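CT253 (Chlamydia trachomatis serovar L2, PDB 6UXC) is of unknown function but is probably made as a lipoprotein, consistent with anchoring to a membrane, and binds a sodium ion in the crystal. Local coordinates at residues Ala22-Phe27 with Val95-Ile100; Pro91-Val96 with Asp124-Lys129; Asn149-Tyr154 with Asp162-Gly167. One frame throughout, in Å; residues are numbered along the deposited sequence.

Contact 1 of 3, residues Ala22-Phe27 with Val95-Ile100; sequences AMLPVF and VVAAEI
Two neighbouring parallel strands of the mixed sheet meet here, Ala-22 to Phe-27 beside Val-95 to Ile-100, their pairing interrupted by a short loop that shifts the register by one residue. Before the break Ala-22 O accepts from Val-96 N at 2.8 Å, and Leu-24 N donates a hydrogen bond to Val-96 O. After it Phe-27 N hydrogen-bonds to Ala-98 O and Phe-27 O accepts from Ile-100 N. A water donates to Leu-24 O and Val-96 O and accepts from Ala-98 N at 2.7 Å, bridging the backbone groups parted by the loop. Leu-24 lays CG against Val-95 CG1 at 3.7 Å, and its CD1 also reaches Ala-97 CB. Val-26 and Ile-100 cross at about a right angle, CG1 to CG1 at 3.7 Å. Phe-27 and Glu-99 run side by side: Glu-99 CG is anti to its backbone N (chi1 179°), the chain continues extended, and Glu-99 CD meets the ring edge, near its plane, 3.5 Å from Phe-27 CD2. Glu-99 OE2 forms a salt bridge with Arg-29. Ser-46 OG of helix 41-55 is hydrogen-bonded to Val-26 N, the same helix packs on Met-23 and Ile-100, and strand 113-124 flanks strand 94-105 on its other edge.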
loop_
_atom_site.group_PDB
_atom_site.type_symbol
_atom_site.label_atom_id
_atom_site.label_comp_id
_atom_site.label_asym_id
_atom_site.label_seq_id
_atom_site.Cartn_x
_atom_site.Cartn_y
_atom_site.Cartn_z
ATOM N N ALA A 22 -10.664 -3.779 -4.140
ATOM C CA ALA A 22 -10.436 -2.401 -4.550
ATOM C C ALA A 22 -9.245 -1.898 -3.747
ATOM O O ALA A 22 -9.204 -2.120 -2.531
ATOM C CB ALA A 22 -11.651 -1.536 -4.260
ATOM N N MET A 23 -8.281 -1.252 -4.401
ATOM C CA MET A 23 -7.169 -0.632 -3.678
ATOM C C MET A 23 -7.389 0.873 -3.615
ATOM O O MET A 23 -7.550 1.529 -4.655
ATOM C CB MET A 23 -5.813 -0.901 -4.329
ATOM C CG MET A 23 -4.578 -0.468 -3.436
ATOM S SD MET A 23 -3.171 -0.291 -4.549
ATOM C CE MET A 23 -3.517 1.324 -5.288
ATOM N N LEU A 24 -7.384 1.415 -2.402
ATOM C CA LEU A 24 -7.389 2.862 -2.261
ATOM C C LEU A 24 -6.013 3.430 -2.585
ATOM O O LEU A 24 -4.990 2.791 -2.342
ATOM C CB LEU A 24 -7.746 3.259 -0.841
ATOM C CG LEU A 24 -9.057 2.665 -0.304
ATOM C CD1 LEU A 24 -9.330 3.104 1.114
ATOM C CD2 LEU A 24 -10.237 3.025 -1.236
ATOM N N PRO A 25 -5.956 4.656 -3.083
ATOM C CA PRO A 25 -4.663 5.340 -3.141
ATOM C C PRO A 25 -3.978 5.273 -1.788
ATOM O O PRO A 25 -4.597 5.455 -0.737
ATOM C CB PRO A 25 -5.038 6.778 -3.506
ATOM C CG PRO A 25 -6.364 6.651 -4.214
ATOM C CD PRO A 25 -7.071 5.523 -3.531
ATOM N N VAL A 26 -2.666 5.052 -1.827
ATOM C CA VAL A 26 -1.912 4.985 -0.591
ATOM C C VAL A 26 -1.956 6.332 0.134
ATOM O O VAL A 26 -1.773 7.414 -0.448
ATOM C CB VAL A 26 -0.478 4.516 -0.896
ATOM C CG1 VAL A 26 0.447 4.712 0.350
ATOM C CG2 VAL A 26 -0.497 3.052 -1.383
ATOM N N PHE A 27 -2.193 6.255 1.432
ATOM C CA PHE A 27 -2.335 7.406 2.309
ATOM C C PHE A 27 -0.983 7.725 2.940
ATOM O O PHE A 27 -0.279 6.814 3.389
ATOM C CB PHE A 27 -3.371 7.067 3.380
ATOM C CG PHE A 27 -3.865 8.214 4.187
ATOM C CD1 PHE A 27 -4.498 9.289 3.583
ATOM C CD2 PHE A 27 -3.772 8.191 5.572
ATOM C CE1 PHE A 27 -5.004 10.344 4.356
ATOM C CE2 PHE A 27 -4.283 9.225 6.355
ATOM C CZ PHE A 27 -4.893 10.302 5.734
ATOM N N VAL A 95 -11.641 -4.074 0.530
ATOM C CA VAL A 95 -10.973 -2.807 0.296
ATOM C C VAL A 95 -9.616 -2.875 0.967
ATOM O O VAL A 95 -9.521 -3.160 2.176
ATOM C CB VAL A 95 -11.792 -1.636 0.864
ATOM C CG1 VAL A 95 -11.048 -0.288 0.668
ATOM C CG2 VAL A 95 -13.143 -1.596 0.244
ATOM N N VAL A 96 -8.580 -2.593 0.184
ATOM C CA VAL A 96 -7.207 -2.548 0.665
ATOM C C VAL A 96 -6.818 -1.097 0.918
ATOM O O VAL A 96 -6.860 -0.266 0.000
ATOM C CB VAL A 96 -6.252 -3.188 -0.348
ATOM C CG1 VAL A 96 -4.833 -3.073 0.172
ATOM C CG2 VAL A 96 -6.613 -4.606 -0.581
ATOM N N ALA A 97 -6.463 -0.793 2.169
ATOM C CA ALA A 97 -6.158 0.562 2.618
ATOM C C ALA A 97 -4.777 0.543 3.262
ATOM O O ALA A 97 -4.628 0.143 4.418
ATOM C CB ALA A 97 -7.229 1.058 3.600
ATOM N N ALA A 98 -3.769 0.984 2.513
ATOM C CA ALA A 98 -2.391 0.997 2.994
ATOM C C ALA A 98 -1.954 2.434 3.238
ATOM O O ALA A 98 -2.116 3.297 2.361
ATOM C CB ALA A 98 -1.461 0.329 1.988
ATOM N N GLU A 99 -1.399 2.688 4.421
ATOM C CA GLU A 99 -0.897 3.995 4.815
ATOM C C GLU A 99 0.598 3.923 5.088
ATOM O O GLU A 99 1.043 3.097 5.889
ATOM C CB GLU A 99 -1.581 4.489 6.101
ATOM C CG GLU A 99 -1.067 5.833 6.565
ATOM C CD GLU A 99 -1.786 6.400 7.774
ATOM O OE1 GLU A 99 -2.713 5.752 8.319
ATOM O OE2 GLU A 99 -1.413 7.522 8.174
ATOM N N ILE A 100 1.364 4.783 4.425
ATOM C CA ILE A 100 2.769 4.954 4.776
ATOM C C ILE A 100 2.831 5.727 6.079
ATOM O O ILE A 100 2.413 6.890 6.137
ATOM C CB ILE A 100 3.534 5.697 3.683
ATOM C CG1 ILE A 100 3.539 4.936 2.354
ATOM C CG2 ILE A 100 5.001 5.934 4.117
ATOM C CD1 ILE A 100 4.052 5.811 1.201
HETATM O O HOH W 1 -4.330 1.470 -0.104
#

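Contact 2 of 3, residues Pro91-Val96 with Asp124-Lys129; sequences PAEFVV and DIRHNK
Arg-126 crosses Glu-93 and Phe-94 where strand 94-105 begins. Its CB carries CG to within 3.7 Å of Glu-93 CB, and CD packs on Glu-93 CB and CG. A bend at chi3 (-73°) then sets NE, which donates to Asp-124 OD1 at 3.0 Å. Beyond it, Arg-126 CZ lies 3.6 Å from Phe-94 CZ, which sits over one face of the guanidinium, off its centre, with the two planes 51° apart. At the tip NH2 makes a salt bridge to Asp-124 OD2 at 2.9 Å, from above the carboxylate plane (40° out of it), while NH1 stays 5.0 Å from Glu-93 OE2, not in contact. The guanidinium therefore grips the carboxylate side-on. Asp-124 OD1 also accepts from Arg-126 N, an Asx turn; turn and grip together tie Arg-126 back to Asp-124 just where strand 113-124 ends. Ile-125 N donates to Glu-93 O at 2.8 Å. Ile-125 CD1 lies 3.8 Å from Val-95 CG2. Phe-94 and Asp-124 form an antiparallel non-hydrogen-bonded pair between strands 94-105 and 113-124; both side chains pack on Ile-133 of strand 131-143, while Glu-93 OE1 accepts from Val-20 N of strand 19-28.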
loop_
_atom_site.group_PDB
_atom_site.type_symbol
_atom_site.label_atom_id
_atom_site.label_comp_id
_atom_site.label_asym_id
_atom_site.label_seq_id
_atom_site.Cartn_x
_atom_site.Cartn_y
_atom_site.Cartn_z
ATOM N N PRO A 91 -17.976 -3.011 -7.236
ATOM C CA PRO A 91 -18.313 -4.376 -6.801
ATOM C C PRO A 91 -17.210 -5.136 -6.084
ATOM O O PRO A 91 -17.259 -6.377 -6.021
ATOM C CB PRO A 91 -18.622 -5.073 -8.126
ATOM C CG PRO A 91 -17.616 -4.427 -9.063
ATOM C CD PRO A 91 -17.586 -2.976 -8.664
ATOM N N ALA A 92 -16.233 -4.417 -5.550
ATOM C CA ALA A 92 -15.260 -5.096 -4.716
ATOM C C ALA A 92 -15.945 -5.720 -3.500
ATOM O O ALA A 92 -16.959 -5.219 -2.981
ATOM C CB ALA A 92 -14.176 -4.139 -4.262
ATOM N N GLU A 93 -15.375 -6.835 -3.060
ATOM C CA GLU A 93 -15.730 -7.485 -1.801
ATOM C C GLU A 93 -14.868 -6.996 -0.648
ATOM O O GLU A 93 -15.314 -6.993 0.511
ATOM C CB GLU A 93 -15.581 -9.001 -1.950
ATOM C CG GLU A 93 -16.447 -9.610 -3.027
ATOM C CD GLU A 93 -16.038 -11.036 -3.386
ATOM O OE1 GLU A 93 -14.825 -11.384 -3.424
ATOM O OE2 GLU A 93 -16.956 -11.817 -3.639
ATOM N N PHE A 94 -13.625 -6.598 -0.944
ATOM C CA PHE A 94 -12.640 -6.191 0.037
ATOM C C PHE A 94 -11.957 -4.924 -0.433
ATOM O O PHE A 94 -11.766 -4.720 -1.629
ATOM C CB PHE A 94 -11.577 -7.272 0.258
ATOM C CG PHE A 94 -12.163 -8.606 0.644
ATOM C CD1 PHE A 94 -12.425 -8.889 1.971
ATOM C CD2 PHE A 94 -12.465 -9.554 -0.310
ATOM C CE1 PHE A 94 -12.965 -10.121 2.339
ATOM C CE2 PHE A 94 -13.020 -10.775 0.047
ATOM C CZ PHE A 94 -13.266 -11.051 1.380
ATOM N N VAL A 95 -11.641 -4.074 0.530
ATOM C CA VAL A 95 -10.973 -2.807 0.296
ATOM C C VAL A 95 -9.616 -2.875 0.967
ATOM O O VAL A 95 -9.521 -3.160 2.176
ATOM C CB VAL A 95 -11.792 -1.636 0.864
ATOM C CG1 VAL A 95 -11.048 -0.288 0.668
ATOM C CG2 VAL A 95 -13.143 -1.596 0.244
ATOM N N VAL A 96 -8.580 -2.593 0.184
ATOM C CA VAL A 96 -7.207 -2.548 0.665
ATOM C C VAL A 96 -6.818 -1.097 0.918
ATOM O O VAL A 96 -6.860 -0.266 0.000
ATOM C CB VAL A 96 -6.252 -3.188 -0.348
ATOM C CG1 VAL A 96 -4.833 -3.073 0.172
ATOM C CG2 VAL A 96 -6.613 -4.606 -0.581
ATOM N N ASP A 124 -13.897 -5.744 4.784
ATOM C CA ASP A 124 -14.884 -6.560 4.088
ATOM C C ASP A 124 -16.109 -5.692 3.863
ATOM O O ASP A 124 -16.692 -5.207 4.833
ATOM C CB ASP A 124 -15.246 -7.774 4.941
ATOM C CG ASP A 124 -16.105 -8.783 4.228
ATOM O OD1 ASP A 124 -16.710 -8.492 3.172
ATOM O OD2 ASP A 124 -16.193 -9.913 4.785
ATOM N N ILE A 125 -16.496 -5.479 2.606
ATOM C CA ILE A 125 -17.662 -4.644 2.335
ATOM C C ILE A 125 -18.804 -5.449 1.702
ATOM O O ILE A 125 -19.720 -4.880 1.086
ATOM C CB ILE A 125 -17.282 -3.398 1.506
ATOM C CG1 ILE A 125 -16.721 -3.766 0.137
ATOM C CG2 ILE A 125 -16.260 -2.525 2.272
ATOM C CD1 ILE A 125 -16.653 -2.593 -0.814
ATOM N N ARG A 126 -18.806 -6.770 1.889
ATOM C CA ARG A 126 -19.923 -7.576 1.449
ATOM C C ARG A 126 -21.129 -7.405 2.368
ATOM O O ARG A 126 -21.025 -6.954 3.512
ATOM C CB ARG A 126 -19.508 -9.046 1.406
ATOM C CG ARG A 126 -18.394 -9.272 0.381
ATOM C CD ARG A 126 -17.950 -10.735 0.375
ATOM N NE ARG A 126 -17.183 -10.986 1.578
ATOM C CZ ARG A 126 -16.642 -12.148 1.910
ATOM N NH1 ARG A 126 -16.795 -13.215 1.135
ATOM N NH2 ARG A 126 -15.951 -12.234 3.035
ATOM N N HIS A 127 -22.290 -7.795 1.842
ATOM C CA HIS A 127 -23.514 -7.968 2.635
ATOM C C HIS A 127 -23.985 -6.664 3.268
ATOM O O HIS A 127 -24.580 -6.670 4.353
ATOM C CB HIS A 127 -23.303 -9.046 3.688
ATOM C CG HIS A 127 -22.807 -10.324 3.102
ATOM N ND1 HIS A 127 -21.646 -10.939 3.516
ATOM C CD2 HIS A 127 -23.291 -11.074 2.085
ATOM C CE1 HIS A 127 -21.448 -12.027 2.793
ATOM N NE2 HIS A 127 -22.430 -12.130 1.916
ATOM N N ASN A 128 -23.764 -5.550 2.565
ATOM C CA ASN A 128 -24.204 -4.226 3.001
ATOM C C ASN A 128 -23.662 -3.887 4.379
ATOM O O ASN A 128 -24.309 -3.172 5.145
ATOM C CB ASN A 128 -25.738 -4.101 3.011
ATOM C CG ASN A 128 -26.327 -3.972 1.624
ATOM O OD1 ASN A 128 -25.735 -3.361 0.739
ATOM N ND2 ASN A 128 -27.514 -4.538 1.433
ATOM N N LYS A 129 -22.472 -4.398 4.699
ATOM C CA LYS A 129 -21.802 -4.114 5.957
ATOM C C LYS A 129 -20.374 -3.681 5.656
ATOM O O LYS A 129 -19.876 -3.860 4.548
ATOM C CB LYS A 129 -21.817 -5.336 6.881
ATOM C CG LYS A 129 -23.233 -5.746 7.347
#

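Contact 3 of 3, residues Asn149-Tyr154 with Asp162-Gly167; sequences NDYHRY and DSTPMG
The N-terminus of helix 165-184 is covered by the loop that leads to it, with Tyr-151 as the main point of contact against Thr-164, Pro-165 and Met-166. Tyr-151 OH accepts from Met-166 N at 3.0 Å and donates to Asn-149 OD1 at 2.7 Å, in the carbonyl plane and on a lone pair. One oxygen thus serves both as acceptor for an amide of the first helical turn and as donor to a loop residue. Met-166 CE sits over the centre of the Tyr-151 ring, 3.8 Å from the centroid, a CH-pi contact; SD lies further off and obliquely, completing a Met-aromatic arrangement. The opposite face of this ring receives Asn-149 C near its rim. Thr-164 is the N-cap of the helix: its OG1, placed between the backbone N and the carbonyl carbon (chi1 67°), accepts from Gly-167 N at 3.1 Å and is also hydrogen-bonded to Phe-161 O. That same OG1 lies in the plane of the Tyr-151 ring, 3.3 Å from Tyr-151 CE1. Asn-149 and Pro-165 cross at about a right angle, Asn-149 OD1 coming 3.3 Å from Pro-165 CG. Thr-164 CG2 meets Tyr-154 CB at 3.7 Å and also Tyr-154 O, a carbonyl this contact buries with no partner in the model. Within the loop Asp-150 OD1 accepts from Arg-153 N, an Asx motif. Pro-165 and Met-166 also touch Ile-114 of strand 113-124.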
loop_
_atom_site.group_PDB
_atom_site.type_symbol
_atom_site.label_atom_id
_atom_site.label_comp_id
_atom_site.label_asym_id
_atom_site.label_seq_id
_atom_site.Cartn_x
_atom_site.Cartn_y
_atom_site.Cartn_z
ATOM N N ASN A 149 22.896 5.738 -3.251
ATOM C CA ASN A 149 21.771 6.542 -2.803
ATOM C C ASN A 149 21.592 7.786 -3.666
ATOM O O ASN A 149 21.033 8.785 -3.210
ATOM C CB ASN A 149 21.936 6.902 -1.326
ATOM C CG ASN A 149 21.940 5.668 -0.421
ATOM O OD1 ASN A 149 20.922 4.986 -0.269
ATOM N ND2 ASN A 149 23.084 5.390 0.203
ATOM N N ASP A 150 22.063 7.739 -4.913
ATOM C CA ASP A 150 21.732 8.765 -5.903
ATOM C C ASP A 150 20.363 8.420 -6.467
ATOM O O ASP A 150 20.238 7.671 -7.443
ATOM C CB ASP A 150 22.789 8.822 -6.997
ATOM C CG ASP A 150 22.604 10.011 -7.929
ATOM O OD1 ASP A 150 21.448 10.480 -8.056
ATOM O OD2 ASP A 150 23.611 10.442 -8.541
ATOM N N TYR A 151 19.323 8.954 -5.830
ATOM C CA TYR A 151 17.947 8.687 -6.243
ATOM C C TYR A 151 17.494 9.581 -7.384
ATOM O O TYR A 151 16.331 9.491 -7.799
ATOM C CB TYR A 151 17.015 8.792 -5.034
ATOM C CG TYR A 151 17.375 7.699 -4.078
ATOM C CD1 TYR A 151 17.171 6.361 -4.441
ATOM C CD2 TYR A 151 17.980 7.974 -2.874
ATOM C CE1 TYR A 151 17.544 5.326 -3.602
ATOM C CE2 TYR A 151 18.358 6.947 -2.023
ATOM C CZ TYR A 151 18.118 5.631 -2.384
ATOM O OH TYR A 151 18.535 4.613 -1.538
ATOM N N HIS A 152 18.379 10.411 -7.914
ATOM C CA HIS A 152 18.103 11.054 -9.191
ATOM C C HIS A 152 18.686 10.262 -10.359
ATOM O O HIS A 152 18.022 10.112 -11.393
ATOM C CB HIS A 152 18.605 12.505 -9.130
ATOM C CG HIS A 152 17.909 13.322 -8.076
ATOM N ND1 HIS A 152 18.258 13.275 -6.742
ATOM C CD2 HIS A 152 16.857 14.174 -8.155
ATOM C CE1 HIS A 152 17.467 14.074 -6.049
ATOM N NE2 HIS A 152 16.607 14.632 -6.884
ATOM N N ARG A 153 19.879 9.684 -10.207
ATOM C CA ARG A 153 20.399 8.788 -11.239
ATOM C C ARG A 153 19.660 7.451 -11.240
ATOM O O ARG A 153 19.400 6.871 -12.306
ATOM C CB ARG A 153 21.899 8.565 -11.024
ATOM C CG ARG A 153 22.562 7.776 -12.142
ATOM N N TYR A 154 19.312 6.944 -10.062
ATOM C CA TYR A 154 18.767 5.594 -9.913
ATOM C C TYR A 154 17.475 5.633 -9.116
ATOM O O TYR A 154 17.300 4.906 -8.140
ATOM C CB TYR A 154 19.764 4.669 -9.219
ATOM C CG TYR A 154 21.163 4.676 -9.794
ATOM C CD1 TYR A 154 21.416 4.191 -11.079
ATOM C CD2 TYR A 154 22.237 5.122 -9.048
ATOM C CE1 TYR A 154 22.690 4.184 -11.601
ATOM C CE2 TYR A 154 23.527 5.112 -9.568
ATOM C CZ TYR A 154 23.740 4.637 -10.840
ATOM O OH TYR A 154 25.010 4.634 -11.362
ATOM N N ASP A 162 15.969 -0.869 -8.208
ATOM C CA ASP A 162 15.808 -2.041 -7.364
ATOM C C ASP A 162 17.132 -2.509 -6.760
ATOM O O ASP A 162 17.117 -3.391 -5.893
ATOM C CB ASP A 162 15.128 -3.152 -8.182
ATOM C CG ASP A 162 13.681 -2.802 -8.594
ATOM O OD1 ASP A 162 13.120 -1.785 -8.117
ATOM O OD2 ASP A 162 13.095 -3.560 -9.404
ATOM N N SER A 163 18.266 -1.928 -7.176
ATOM C CA SER A 163 19.577 -2.201 -6.597
ATOM C C SER A 163 20.025 -1.147 -5.585
ATOM O O SER A 163 21.083 -1.313 -4.961
ATOM C CB SER A 163 20.627 -2.306 -7.714
ATOM O OG SER A 163 20.263 -3.286 -8.678
ATOM N N THR A 164 19.268 -0.071 -5.414
ATOM C CA THR A 164 19.600 0.918 -4.407
ATOM C C THR A 164 19.059 0.483 -3.056
ATOM O O THR A 164 18.191 -0.389 -2.980
ATOM C CB THR A 164 19.001 2.272 -4.759
ATOM O OG1 THR A 164 17.566 2.169 -4.684
ATOM C CG2 THR A 164 19.450 2.699 -6.150
ATOM N N PRO A 165 19.555 1.077 -1.969
ATOM C CA PRO A 165 19.063 0.658 -0.656
ATOM C C PRO A 165 17.569 0.888 -0.519
ATOM O O PRO A 165 16.846 0.029 0.006
ATOM C CB PRO A 165 19.899 1.513 0.312
ATOM C CG PRO A 165 21.200 1.668 -0.407
ATOM C CD PRO A 165 20.769 1.910 -1.841
ATOM N N MET A 166 17.077 2.021 -1.014
ATOM C CA MET A 166 15.652 2.274 -0.899
ATOM C C MET A 166 14.860 1.274 -1.735
ATOM O O MET A 166 13.801 0.819 -1.313
ATOM C CB MET A 166 15.324 3.690 -1.349
ATOM C CG MET A 166 13.861 4.051 -1.097
ATOM S SD MET A 166 13.351 5.587 -1.828
ATOM C CE MET A 166 14.567 6.743 -1.203
ATOM N N GLY A 167 15.341 0.968 -2.941
ATOM C CA GLY A 167 14.588 0.105 -3.841
ATOM C C GLY A 167 14.540 -1.328 -3.351
ATOM O O GLY A 167 13.507 -1.996 -3.457
#

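In the fold
Contact 1 opens first along the chain, at 22-27, and contact 2 begins on the stretch where contact 1 ends. The two adjoin on one sheet, their centres about 14 Å apart: they share Val-95 and Val-96 of strand 94-105, and Ala-22 N and Phe-94 O probably form a hydrogen bond between them. Contact 1 lies near the centre of the chain, whereas contact 2 marks one end of the sheet. Contact 3 follows both and lies on the opposite side of the chain's centre from contact 2, about 37 Å away between centres, and about 24 Å from contact 1. Contacts 1 and 2 join strands of one sheet, whereas contact 3 secures the start of the last helix, 165-184.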